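Local coordinates for protein ubiquitin-conjugating enzyme E2-21 kDa (PDB 5NL8) that probably carries activated ubiquitin as a cysteine thioester and passes it to target proteins, a step required for making peroxisomes, at residues G32-H37 against S47-G52; K64-I69 against K79-V84; T71-D76 against Q127-A132. All blocks are in the same frame, centred on the assembly; numbering follows the deposited sequence.

The three contacts lie in the UBC fold of an E2 enzyme. Contacts 1 and 2 belong to one antiparallel four-stranded sheet with strand order 33-38, 45-51, 62-68, 79-82. Their centres are about 11 Å apart, and they join where strands 45-51 and 62-68 pair: L65 N lies 2.9 Å from A48 O. Contact 1 is complete in the chain before contact 2 begins. Contact 3 sits off the end of the sheet, its centre about 17 Å from that of contact 2. Its segment 71-76 is part of the loop joining the strands of contact 2, and 127-132 comes after 79-84, so the segments of the two contacts alternate along the chain. A hairpin of the sheet is thus tied to the loop before helix 135-147.

Contact 1: residues G32-H37 against S47-G52; sequences GIVDLH and SAVIRG
A classic beta bulge interrupts the antiparallel hairpin of strands 33-38 and 45-51. V34 and D35 both face V49. V49 O therefore accepts two backbone bonds, from V34 N at 2.8 Å and from D35 N at 3.0 Å. The D35 N-H lies on a lone pair of that oxygen. The V34 backbone (phi -108°, psi -41°) is turned out of the extended form, and the register shifts by one residue. Beyond the bulge V49 N donates to D35 O, and H37 and S47 bond each other through N and O in both directions. At the other end R51 N gives a 2.8 Å bond to G32 O. G32 has a positive phi, which suits glycine.

This is the first hairpin of the UBC meander. L36, A48, I33 and I50 point to the face covered by helices 6-21 and 135-147. On that face L36 CD1 reaches A48 CB at 4.1 Å. The other face holds D35, V49, H37 and S47. The H37 ring has CG in the crowded position between the backbone N and carbonyl carbon (chi1 60°). This sets one ring face against S47 CB, 4.2 Å from the ring centroid, in a CH-pi contact near the rim. S47 OG bonds to K64 NZ, and a water bridges it weakly to D35 OD2. V34 CB points toward strand 45-51 and meets V49 CG1 at 3.8 Å. V34 CG2 lies over one face of the R51 guanidinium, 3.9 Å from NH1.

Contact 2: residues K64-I69 against K79-V84; sequences KLEIDI and KIKFVV
Strands 62-68 and 79-82 form a regular antiparallel hairpin, tight on one face and looser on the other. Most of its backbone bonds are nearly straight; E66 N reaches K81 O at 2.9 Å with an N-H...O angle of 172°. The tight face carries L65, I67, I80 and F82. L65 and F82 lie side by side and point the same way. L65 CD2 sits over one face of the F82 ring, 3.6 Å from its centroid, as a CH-pi contact. F82, about 10 Å from the predicted active-site C121 between side chains, also packs against M108 and I120. I67 CG1 meets I80 CG1 at 3.9 Å. On the opposite face E66 and K81 also run side by side, both chains extended. They touch through K81 CE, 3.6 Å from E66 OE1. The charges stay apart, with K81 NZ 4.1 Å from E66 OE1, beyond a salt bridge. E66 OE2 instead has a salt bridge to R45. At the end of the hairpin a water joins K64 N to V83 O. K64 CB packs on V83 CG2. The apolar face rests on helix 135-147, where L139 touches L65 and I67, and I142 touches I80. Strand 45-51 flanks strand 62-68.

Contact 3: residues T71-D76 against Q127-A132; sequences TNYPLD and QKWSPA
Two surface loops of the UBC fold meet here, the one joining strands 62-68 and 79-82 and the one leading into helix 135-147. The peptide bond between Y73 and P74 is cis. It turns the chain sharply, and L75 N bonds back to N72 O at 2.8 Å, as in a type VI turn. The cis bond also lays P74 CB over the centre of the Y73 ring. N72 ND2 donates to D76 OD2 at 2.9 Å, tying the first residue of the turn to the residue just after it.

W129 makes the largest share of the contact. Its CG is anti to the backbone N (chi1 -174°), which sends the indole across to the turn. NE1 donates to P74 O at 3.1 Å, almost straight at 172°. The oxygen lies in the indole plane, but the N-H comes from above the carbonyl plane. Farther round the indole, CZ2 meets Y73 CE1 at 3.5 Å. The two rings meet rim to rim with planes at 44°, neither over the other. Y73 OH bonds E13 of helix 6-21. P131 adds its CA, 3.8 Å from P74 O. S130 OG accepts from A132 N in an ST turn.

The sequences YPLDPP and WSPA are typical E2 loop motifs. In many relatives these two loops form part of the surface that binds E3 ligases.

Contact 1: residues G32-H37 against S47-G52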
ATOM      1  N   GLY A  32      -5.156   9.028   2.608  1.00 34.20           N
ATOM      2  CA  GLY A  32      -4.891   8.171   1.466  1.00 32.60           C
ATOM      3  C   GLY A  32      -5.523   6.794   1.549  1.00 41.25           C
ATOM      4  O   GLY A  32      -5.480   6.024   0.587  1.00 40.07           O
ATOM      5  N   ILE A  33      -6.107   6.476   2.698  1.00 45.67           N
ATOM      6  CA  ILE A  33      -6.822   5.216   2.859  1.00 33.92           C
ATOM      7  C   ILE A  33      -8.120   5.240   2.064  1.00 47.37           C
ATOM      8  O   ILE A  33      -8.961   6.119   2.260  1.00 52.89           O
ATOM      9  CB  ILE A  33      -7.142   4.929   4.332  1.00 40.64           C
ATOM     10  CG1 ILE A  33      -5.858   4.882   5.157  1.00 37.95           C
ATOM     11  CG2 ILE A  33      -7.911   3.624   4.466  1.00 44.80           C
ATOM     12  CD1 ILE A  33      -6.101   4.670   6.634  1.00 47.26           C
ATOM     13  N   VAL A  34      -8.282   4.274   1.166  1.00 36.38           N
ATOM     14  CA  VAL A  34      -9.473   4.213   0.331  1.00 32.35           C
ATOM     15  C   VAL A  34     -10.389   3.062   0.742  1.00 45.61           C
ATOM     16  O   VAL A  34     -11.608   3.225   0.786  1.00 43.17           O
ATOM     17  CB  VAL A  34      -9.111   4.074  -1.155  1.00 33.69           C
ATOM     18  CG1 VAL A  34     -10.370   3.954  -2.007  1.00 29.67           C
ATOM     19  CG2 VAL A  34      -8.275   5.264  -1.602  1.00 33.41           C
ATOM     20  N   ASP A  35      -9.812   1.905   1.051  1.00 39.48           N
ATOM     21  CA  ASP A  35     -10.638   0.775   1.482  1.00 42.03           C
ATOM     22  C   ASP A  35      -9.878  -0.186   2.395  1.00 46.53           C
ATOM     23  O   ASP A  35      -8.646  -0.183   2.429  1.00 41.86           O
ATOM     24  CB  ASP A  35     -11.185   0.025   0.262  1.00 45.96           C
ATOM     25  CG  ASP A  35     -12.384  -0.851   0.598  1.00 67.81           C
ATOM     26  OD1 ASP A  35     -12.962  -0.680   1.694  1.00 71.84           O
ATOM     27  OD2 ASP A  35     -12.753  -1.704  -0.238  1.00 65.56           O
ATOM     28  N   LEU A  36     -10.630  -1.002   3.134  1.00 40.03           N
ATOM     29  CA  LEU A  36     -10.067  -1.998   4.044  1.00 44.84           C
ATOM     30  C   LEU A  36     -11.106  -3.064   4.395  1.00 41.85           C
ATOM     31  O   LEU A  36     -12.233  -2.733   4.752  1.00 37.65           O
ATOM     32  CB  LEU A  36      -9.557  -1.329   5.325  1.00 40.81           C
ATOM     33  CG  LEU A  36      -9.085  -2.248   6.458  1.00 41.23           C
ATOM     34  CD1 LEU A  36      -7.779  -2.943   6.090  1.00 31.42           C
ATOM     35  CD2 LEU A  36      -8.928  -1.473   7.757  1.00 34.36           C
ATOM     36  N   HIS A  37     -10.732  -4.340   4.297  1.00 34.73           N
ATOM     37  CA  HIS A  37     -11.634  -5.426   4.694  1.00 43.64           C
ATOM     38  C   HIS A  37     -10.890  -6.754   4.818  1.00 43.76           C
ATOM     39  O   HIS A  37      -9.828  -6.923   4.229  1.00 31.13           O
ATOM     40  CB  HIS A  37     -12.799  -5.564   3.701  1.00 41.62           C
ATOM     41  CG  HIS A  37     -12.374  -5.857   2.298  1.00 51.14           C
ATOM     42  ND1 HIS A  37     -12.181  -7.142   1.831  1.00 58.84           N
ATOM     43  CD2 HIS A  37     -12.112  -5.035   1.257  1.00 59.35           C
ATOM     44  CE1 HIS A  37     -11.814  -7.094   0.566  1.00 60.75           C
ATOM     45  NE2 HIS A  37     -11.763  -5.829   0.188  1.00 54.92           N
ATOM     46  N   SER A  47      -7.159  -7.107   3.275  1.00 38.67           N
ATOM     47  CA  SER A  47      -6.980  -6.456   1.989  1.00 33.92           C
ATOM     48  C   SER A  47      -7.270  -4.964   2.133  1.00 37.06           C
ATOM     49  O   SER A  47      -8.281  -4.579   2.728  1.00 36.18           O
ATOM     50  CB  SER A  47      -7.900  -7.078   0.939  1.00 37.04           C
ATOM     51  OG  SER A  47      -7.866  -6.339  -0.266  1.00 44.45           O
ATOM     52  N   ALA A  48      -6.386  -4.125   1.600  1.00 30.53           N
ATOM     53  CA  ALA A  48      -6.598  -2.680   1.664  1.00 31.52           C
ATOM     54  C   ALA A  48      -6.399  -2.018   0.308  1.00 30.15           C
ATOM     55  O   ALA A  48      -5.796  -2.596  -0.594  1.00 33.70           O
ATOM     56  CB  ALA A  48      -5.671  -2.047   2.696  1.00 30.33           C
ATOM     57  N   VAL A  49      -6.924  -0.806   0.171  1.00 34.81           N
ATOM     58  CA  VAL A  49      -6.710  -0.002  -1.027  1.00 32.96           C
ATOM     59  C   VAL A  49      -6.286   1.403  -0.621  1.00 36.55           C
ATOM     60  O   VAL A  49      -6.981   2.054   0.170  1.00 36.98           O
ATOM     61  CB  VAL A  49      -7.977   0.079  -1.908  1.00 40.55           C
ATOM     62  CG1 VAL A  49      -7.754   1.033  -3.074  1.00 23.23           C
ATOM     63  CG2 VAL A  49      -8.375  -1.303  -2.413  1.00 30.58           C
ATOM     64  N   ILE A  50      -5.147   1.858  -1.149  1.00 32.59           N
ATOM     65  CA  ILE A  50      -4.632   3.195  -0.836  1.00 28.52           C
ATOM     66  C   ILE A  50      -4.366   4.045  -2.078  1.00 34.32           C
ATOM     67  O   ILE A  50      -4.094   3.522  -3.160  1.00 36.75           O
ATOM     68  CB  ILE A  50      -3.319   3.137  -0.012  1.00 36.33           C
ATOM     69  CG1 ILE A  50      -2.202   2.453  -0.808  1.00 35.89           C
ATOM     70  CG2 ILE A  50      -3.547   2.449   1.321  1.00 37.64           C
ATOM     71  CD1 ILE A  50      -0.836   2.520  -0.142  1.00 29.73           C
ATOM     72  N   ARG A  51      -4.441   5.363  -1.901  1.00 32.98           N
ATOM     73  CA  ARG A  51      -4.177   6.317  -2.973  1.00 30.03           C
ATOM     74  C   ARG A  51      -2.796   6.946  -2.807  1.00 29.91           C
ATOM     75  O   ARG A  51      -2.382   7.266  -1.694  1.00 37.02           O
ATOM     76  CB  ARG A  51      -5.258   7.407  -3.000  1.00 31.36           C
ATOM     77  CG  ARG A  51      -5.013   8.526  -4.008  1.00 37.35           C
ATOM     78  CD  ARG A  51      -6.146   9.561  -4.010  1.00 47.79           C
ATOM     79  NE  ARG A  51      -7.398   9.025  -4.545  1.00 70.77           N
ATOM     80  CZ  ARG A  51      -8.484   8.773  -3.818  1.00 74.46           C
ATOM     81  NH1 ARG A  51      -8.485   9.011  -2.515  1.00 73.71           N
ATOM     82  NH2 ARG A  51      -9.576   8.287  -4.397  1.00 65.80           N
ATOM     83  N   GLY A  52      -2.081   7.109  -3.917  1.00 32.75           N
ATOM     84  CA  GLY A  52      -0.797   7.789  -3.901  1.00 37.59           C
ATOM     85  C   GLY A  52      -0.932   9.222  -3.423  1.00 43.27           C
ATOM     86  O   GLY A  52      -1.812   9.953  -3.878  1.00 44.71           O
TER
HETATM   87  O   HOH W   1      -9.967  -3.706  -0.479  1.00 62.41           O

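Contact 2: residues K64-I69 against K79-V84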
ATOM      1  N   LYS A  64      -3.310  -1.806  -4.283  1.00 35.02           N
ATOM      2  CA  LYS A  64      -3.878  -2.789  -3.373  1.00 34.26           C
ATOM      3  C   LYS A  64      -2.794  -3.336  -2.453  1.00 28.66           C
ATOM      4  O   LYS A  64      -1.634  -3.477  -2.851  1.00 30.19           O
ATOM      5  CB  LYS A  64      -4.541  -3.927  -4.153  1.00 34.22           C
ATOM      6  CG  LYS A  64      -5.860  -4.417  -3.577  1.00 53.96           C
ATOM      7  CD  LYS A  64      -6.879  -4.649  -4.690  1.00 65.53           C
ATOM      8  CE  LYS A  64      -8.232  -5.102  -4.152  1.00 67.79           C
ATOM      9  NZ  LYS A  64      -8.157  -6.435  -3.489  1.00 60.42           N
ATOM     10  N   LEU A  65      -3.182  -3.648  -1.226  1.00 29.83           N
ATOM     11  CA  LEU A  65      -2.253  -4.142  -0.224  1.00 25.24           C
ATOM     12  C   LEU A  65      -2.801  -5.396   0.432  1.00 34.43           C
ATOM     13  O   LEU A  65      -4.016  -5.552   0.582  1.00 36.27           O
ATOM     14  CB  LEU A  65      -1.996  -3.085   0.852  1.00 25.77           C
ATOM     15  CG  LEU A  65      -1.402  -1.730   0.481  1.00 30.77           C
ATOM     16  CD1 LEU A  65      -1.436  -0.829   1.698  1.00 31.52           C
ATOM     17  CD2 LEU A  65       0.020  -1.883  -0.020  1.00 21.17           C
ATOM     18  N   GLU A  66      -1.889  -6.276   0.831  1.00 30.06           N
ATOM     19  CA  GLU A  66      -2.232  -7.429   1.645  1.00 33.12           C
ATOM     20  C   GLU A  66      -1.482  -7.355   2.974  1.00 36.97           C
ATOM     21  O   GLU A  66      -0.280  -7.055   3.016  1.00 35.02           O
ATOM     22  CB  GLU A  66      -1.914  -8.730   0.910  1.00 33.81           C
ATOM     23  CG  GLU A  66      -2.180  -9.977   1.731  1.00 63.37           C
ATOM     24  CD  GLU A  66      -1.954 -11.250   0.943  1.00 76.79           C
ATOM     25  OE1 GLU A  66      -2.240 -11.257  -0.274  1.00 82.67           O
ATOM     26  OE2 GLU A  66      -1.486 -12.241   1.538  1.00 77.78           O
ATOM     27  N   ILE A  67      -2.210  -7.618   4.056  1.00 36.64           N
ATOM     28  CA  ILE A  67      -1.697  -7.453   5.406  1.00 25.15           C
ATOM     29  C   ILE A  67      -1.857  -8.727   6.226  1.00 35.43           C
ATOM     30  O   ILE A  67      -2.960  -9.234   6.393  1.00 43.51           O
ATOM     31  CB  ILE A  67      -2.412  -6.307   6.137  1.00 29.20           C
ATOM     32  CG1 ILE A  67      -2.309  -5.012   5.331  1.00 32.31           C
ATOM     33  CG2 ILE A  67      -1.831  -6.112   7.527  1.00 28.76           C
ATOM     34  CD1 ILE A  67      -3.548  -4.146   5.425  1.00 33.48           C
ATOM     35  N   ASP A  68      -0.745  -9.239   6.735  1.00 33.10           N
ATOM     36  CA  ASP A  68      -0.753 -10.417   7.589  1.00 34.72           C
ATOM     37  C   ASP A  68      -0.489 -10.012   9.035  1.00 36.22           C
ATOM     38  O   ASP A  68       0.481  -9.307   9.326  1.00 37.86           O
ATOM     39  CB  ASP A  68       0.284 -11.434   7.113  1.00 38.45           C
ATOM     40  CG  ASP A  68      -0.003 -11.947   5.710  1.00 67.11           C
ATOM     41  OD1 ASP A  68      -0.617 -11.206   4.914  1.00 75.26           O
ATOM     42  OD2 ASP A  68       0.381 -13.095   5.404  1.00 80.82           O
ATOM     43  N   ILE A  69      -1.369 -10.455   9.927  1.00 32.22           N
ATOM     44  CA  ILE A  69      -1.313 -10.093  11.339  1.00 39.23           C
ATOM     45  C   ILE A  69      -0.654 -11.190  12.169  1.00 43.95           C
ATOM     46  O   ILE A  69      -1.048 -12.350  12.082  1.00 47.17           O
ATOM     47  CB  ILE A  69      -2.726  -9.823  11.899  1.00 38.49           C
ATOM     48  CG1 ILE A  69      -3.416  -8.713  11.104  1.00 35.74           C
ATOM     49  CG2 ILE A  69      -2.666  -9.480  13.375  1.00 35.63           C
ATOM     50  CD1 ILE A  69      -2.688  -7.386  11.135  1.00 30.28           C
ATOM     51  N   LYS A  79       2.826  -7.623   8.871  1.00 43.01           N
ATOM     52  CA  LYS A  79       3.639  -7.732   7.668  1.00 41.11           C
ATOM     53  C   LYS A  79       2.787  -7.297   6.486  1.00 46.96           C
ATOM     54  O   LYS A  79       1.658  -7.751   6.330  1.00 35.11           O
ATOM     55  CB  LYS A  79       4.162  -9.157   7.471  1.00 45.99           C
ATOM     56  CG  LYS A  79       5.255  -9.558   8.451  1.00 67.59           C
ATOM     57  CD  LYS A  79       5.752 -10.970   8.181  1.00 77.81           C
ATOM     58  CE  LYS A  79       6.669 -11.456   9.293  1.00 85.16           C
ATOM     59  NZ  LYS A  79       6.835 -12.937   9.268  1.00 90.71           N
ATOM     60  N   ILE A  80       3.313  -6.401   5.661  1.00 32.83           N
ATOM     61  CA  ILE A  80       2.498  -5.807   4.612  1.00 34.93           C
ATOM     62  C   ILE A  80       3.196  -5.879   3.262  1.00 33.70           C
ATOM     63  O   ILE A  80       4.408  -5.681   3.170  1.00 43.25           O
ATOM     64  CB  ILE A  80       2.148  -4.343   4.963  1.00 35.51           C
ATOM     65  CG1 ILE A  80       1.404  -4.303   6.300  1.00 40.61           C
ATOM     66  CG2 ILE A  80       1.323  -3.699   3.865  1.00 29.01           C
ATOM     67  CD1 ILE A  80       0.970  -2.933   6.747  1.00 48.15           C
ATOM     68  N   LYS A  81       2.432  -6.188   2.217  1.00 33.41           N
ATOM     69  CA  LYS A  81       2.987  -6.212   0.870  1.00 28.00           C
ATOM     70  C   LYS A  81       2.031  -5.593  -0.144  1.00 31.96           C
ATOM     71  O   LYS A  81       0.817  -5.608   0.048  1.00 29.75           O
ATOM     72  CB  LYS A  81       3.330  -7.648   0.449  1.00 24.85           C
ATOM     73  CG  LYS A  81       2.116  -8.523   0.142  1.00 27.29           C
ATOM     74  CD  LYS A  81       2.524  -9.877  -0.434  1.00 42.17           C
ATOM     75  CE  LYS A  81       1.304 -10.695  -0.842  1.00 49.25           C
ATOM     76  NZ  LYS A  81       1.669 -12.048  -1.350  1.00 47.40           N
ATOM     77  N   PHE A  82       2.590  -5.043  -1.220  1.00 24.72           N
ATOM     78  CA  PHE A  82       1.790  -4.604  -2.358  1.00 31.47           C
ATOM     79  C   PHE A  82       1.347  -5.800  -3.196  1.00 27.16           C
ATOM     80  O   PHE A  82       2.088  -6.774  -3.344  1.00 24.11           O
ATOM     81  CB  PHE A  82       2.573  -3.621  -3.233  1.00 23.04           C
ATOM     82  CG  PHE A  82       2.671  -2.242  -2.656  1.00 30.78           C
ATOM     83  CD1 PHE A  82       3.684  -1.917  -1.767  1.00 28.53           C
ATOM     84  CD2 PHE A  82       1.748  -1.269  -3.000  1.00 27.36           C
ATOM     85  CE1 PHE A  82       3.771  -0.643  -1.230  1.00 33.85           C
ATOM     86  CE2 PHE A  82       1.828   0.004  -2.463  1.00 29.54           C
ATOM     87  CZ  PHE A  82       2.842   0.318  -1.578  1.00 25.39           C
ATOM     88  N   VAL A  83       0.139  -5.720  -3.741  1.00 39.25           N
ATOM     89  CA  VAL A  83      -0.356  -6.743  -4.656  1.00 27.73           C
ATOM     90  C   VAL A  83       0.217  -6.513  -6.053  1.00 28.97           C
ATOM     91  O   VAL A  83      -0.142  -5.553  -6.734  1.00 27.80           O
ATOM     92  CB  VAL A  83      -1.892  -6.751  -4.726  1.00 27.09           C
ATOM     93  CG1 VAL A  83      -2.372  -7.751  -5.770  1.00 27.46           C
ATOM     94  CG2 VAL A  83      -2.489  -7.065  -3.356  1.00 28.14           C
ATOM     95  N   VAL A  84       1.116  -7.402  -6.461  1.00 30.84           N
ATOM     96  CA  VAL A  84       1.803  -7.305  -7.744  1.00 28.15           C
ATOM     97  C   VAL A  84       1.487  -8.521  -8.618  1.00 30.44           C
ATOM     98  O   VAL A  84       1.649  -9.659  -8.184  1.00 30.85           O
ATOM     99  CB  VAL A  84       3.333  -7.196  -7.545  1.00 29.92           C
ATOM    100  CG1 VAL A  84       4.057  -7.234  -8.881  1.00 28.25           C
ATOM    101  CG2 VAL A  84       3.681  -5.922  -6.770  1.00 31.66           C
TER
HETATM  102  O   HOH W   2      -1.513  -3.014  -6.393  1.00 36.07           O

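Contact 3: residues T71-D76 against Q127-A132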
ATOM      1  N   THR A  71       0.404 -13.345  15.636  1.00 63.55           N
ATOM      2  CA  THR A  71      -0.408 -13.866  16.731  1.00 68.26           C
ATOM      3  C   THR A  71      -0.278 -13.022  17.994  1.00 66.74           C
ATOM      4  O   THR A  71      -1.228 -12.894  18.765  1.00 79.01           O
ATOM      5  CB  THR A  71      -0.024 -15.319  17.072  1.00 70.62           C
ATOM      6  OG1 THR A  71       0.220 -16.049  15.864  1.00 64.41           O
ATOM      7  CG2 THR A  71      -1.134 -15.996  17.865  1.00 77.84           C
ATOM      8  N   ASN A  72       0.902 -12.449  18.199  1.00 60.32           N
ATOM      9  CA  ASN A  72       1.170 -11.666  19.398  1.00 63.98           C
ATOM     10  C   ASN A  72       0.817 -10.191  19.229  1.00 65.04           C
ATOM     11  O   ASN A  72       1.214  -9.354  20.038  1.00 63.52           O
ATOM     12  CB  ASN A  72       2.640 -11.808  19.803  1.00 68.39           C
ATOM     13  CG  ASN A  72       3.590 -11.263  18.754  1.00 74.07           C
ATOM     14  OD1 ASN A  72       3.314 -11.328  17.555  1.00 83.38           O
ATOM     15  ND2 ASN A  72       4.716 -10.718  19.201  1.00 74.45           N
ATOM     16  N   TYR A  73       0.074  -9.880  18.169  1.00 59.58           N
ATOM     17  CA  TYR A  73      -0.377  -8.517  17.901  1.00 54.40           C
ATOM     18  C   TYR A  73      -1.083  -7.934  19.124  1.00 52.05           C
ATOM     19  O   TYR A  73      -1.878  -8.623  19.760  1.00 55.23           O
ATOM     20  CB  TYR A  73      -1.305  -8.508  16.683  1.00 50.26           C
ATOM     21  CG  TYR A  73      -1.755  -7.137  16.240  1.00 48.66           C
ATOM     22  CD1 TYR A  73      -0.963  -6.364  15.403  1.00 47.49           C
ATOM     23  CD2 TYR A  73      -2.978  -6.620  16.649  1.00 48.38           C
ATOM     24  CE1 TYR A  73      -1.369  -5.110  14.993  1.00 51.24           C
ATOM     25  CE2 TYR A  73      -3.395  -5.365  16.242  1.00 45.92           C
ATOM     26  CZ  TYR A  73      -2.586  -4.615  15.414  1.00 55.13           C
ATOM     27  OH  TYR A  73      -2.993  -3.367  15.005  1.00 58.63           O
ATOM     28  N   PRO A  74      -0.799  -6.664  19.463  1.00 57.53           N
ATOM     29  CA  PRO A  74       0.076  -5.715  18.767  1.00 60.29           C
ATOM     30  C   PRO A  74       1.494  -5.615  19.328  1.00 61.98           C
ATOM     31  O   PRO A  74       2.075  -4.530  19.280  1.00 51.33           O
ATOM     32  CB  PRO A  74      -0.652  -4.392  18.974  1.00 47.72           C
ATOM     33  CG  PRO A  74      -1.193  -4.528  20.362  1.00 52.56           C
ATOM     34  CD  PRO A  74      -1.529  -6.000  20.557  1.00 59.07           C
ATOM     35  N   LEU A  75       2.042  -6.706  19.854  1.00 66.68           N
ATOM     36  CA  LEU A  75       3.413  -6.685  20.355  1.00 60.33           C
ATOM     37  C   LEU A  75       4.393  -6.608  19.193  1.00 72.41           C
ATOM     38  O   LEU A  75       5.506  -6.102  19.334  1.00 63.58           O
ATOM     39  CB  LEU A  75       3.707  -7.913  21.218  1.00 59.96           C
ATOM     40  CG  LEU A  75       3.495  -7.768  22.727  1.00 77.32           C
ATOM     41  CD1 LEU A  75       2.099  -7.246  23.052  1.00 82.52           C
ATOM     42  CD2 LEU A  75       3.754  -9.089  23.433  1.00 83.19           C
ATOM     43  N   ASP A  76       3.968  -7.122  18.045  1.00 77.82           N
ATOM     44  CA  ASP A  76       4.754  -7.041  16.823  1.00 63.17           C
ATOM     45  C   ASP A  76       3.907  -6.452  15.700  1.00 53.83           C
ATOM     46  O   ASP A  76       2.689  -6.621  15.686  1.00 47.22           O
ATOM     47  CB  ASP A  76       5.295  -8.420  16.438  1.00 64.37           C
ATOM     48  CG  ASP A  76       6.630  -8.719  17.087  1.00 74.50           C
ATOM     49  OD1 ASP A  76       7.425  -7.773  17.273  1.00 75.21           O
ATOM     50  OD2 ASP A  76       6.885  -9.897  17.415  1.00 83.56           O
ATOM     51  N   GLN A 127      11.036  -0.227  12.846  1.00 69.10           N
ATOM     52  CA  GLN A 127      11.673   0.918  13.481  1.00 77.10           C
ATOM     53  C   GLN A 127      10.659   1.886  14.085  1.00 73.61           C
ATOM     54  O   GLN A 127      10.983   2.640  15.000  1.00 76.61           O
ATOM     55  CB  GLN A 127      12.561   1.659  12.479  1.00 81.06           C
ATOM     56  CG  GLN A 127      13.695   0.819  11.915  1.00 90.66           C
ATOM     57  CD  GLN A 127      14.479   0.091  12.989  1.00 99.22           C
ATOM     58  OE1 GLN A 127      14.470  -1.139  13.054  1.00101.30           O
ATOM     59  NE2 GLN A 127      15.164   0.848  13.837  1.00101.65           N
ATOM     60  N   LYS A 128       9.430   1.864  13.579  1.00 70.79           N
ATOM     61  CA  LYS A 128       8.418   2.814  14.029  1.00 77.71           C
ATOM     62  C   LYS A 128       7.404   2.218  15.007  1.00 78.77           C
ATOM     63  O   LYS A 128       6.937   2.907  15.911  1.00 77.66           O
ATOM     64  CB  LYS A 128       7.671   3.402  12.826  1.00 74.50           C
ATOM     65  CG  LYS A 128       8.432   4.489  12.080  1.00 83.81           C
ATOM     66  CD  LYS A 128       7.486   5.544  11.514  1.00 91.91           C
ATOM     67  CE  LYS A 128       7.059   6.537  12.592  1.00 93.59           C
ATOM     68  NZ  LYS A 128       6.286   7.689  12.045  1.00 85.24           N
ATOM     69  N   TRP A 129       7.076   0.941  14.830  1.00 79.35           N
ATOM     70  CA  TRP A 129       5.926   0.338  15.504  1.00 66.22           C
ATOM     71  C   TRP A 129       6.014   0.311  17.033  1.00 62.49           C
ATOM     72  O   TRP A 129       7.078   0.087  17.613  1.00 64.43           O
ATOM     73  CB  TRP A 129       5.704  -1.089  14.991  1.00 55.85           C
ATOM     74  CG  TRP A 129       4.454  -1.721  15.525  1.00 58.66           C
ATOM     75  CD1 TRP A 129       4.344  -2.520  16.627  1.00 56.88           C
ATOM     76  CD2 TRP A 129       3.130  -1.601  14.987  1.00 51.72           C
ATOM     77  NE1 TRP A 129       3.038  -2.905  16.806  1.00 49.66           N
ATOM     78  CE2 TRP A 129       2.273  -2.353  15.813  1.00 50.50           C
ATOM     79  CE3 TRP A 129       2.589  -0.928  13.887  1.00 40.32           C
ATOM     80  CZ2 TRP A 129       0.903  -2.452  15.574  1.00 52.64           C
ATOM     81  CZ3 TRP A 129       1.230  -1.030  13.650  1.00 46.60           C
ATOM     82  CH2 TRP A 129       0.402  -1.784  14.490  1.00 43.75           C
ATOM     83  N   SER A 130       4.867   0.543  17.666  1.00 58.80           N
ATOM     84  CA  SER A 130       4.706   0.441  19.111  1.00 69.14           C
ATOM     85  C   SER A 130       3.283  -0.046  19.390  1.00 79.73           C
ATOM     86  O   SER A 130       2.416   0.072  18.525  1.00 80.23           O
ATOM     87  CB  SER A 130       4.972   1.788  19.790  1.00 70.26           C
ATOM     88  OG  SER A 130       3.782   2.549  19.900  1.00 75.80           O
ATOM     89  N   PRO A 131       3.032  -0.603  20.588  1.00 78.63           N
ATOM     90  CA  PRO A 131       1.693  -1.120  20.903  1.00 70.57           C
ATOM     91  C   PRO A 131       0.585  -0.066  20.847  1.00 70.24           C
ATOM     92  O   PRO A 131      -0.592  -0.420  20.903  1.00 60.20           O
ATOM     93  CB  PRO A 131       1.852  -1.652  22.329  1.00 79.63           C
ATOM     94  CG  PRO A 131       3.297  -1.972  22.449  1.00 86.24           C
ATOM     95  CD  PRO A 131       4.005  -0.922  21.649  1.00 82.09           C
ATOM     96  N   ALA A 132       0.959   1.206  20.740  1.00 72.39           N
ATOM     97  CA  ALA A 132      -0.015   2.288  20.637  1.00 68.86           C
ATOM     98  C   ALA A 132      -0.527   2.438  19.206  1.00 64.88           C
ATOM     99  O   ALA A 132      -1.516   3.130  18.961  1.00 62.42           O
ATOM    100  CB  ALA A 132       0.596   3.595  21.119  1.00 70.61           C
TER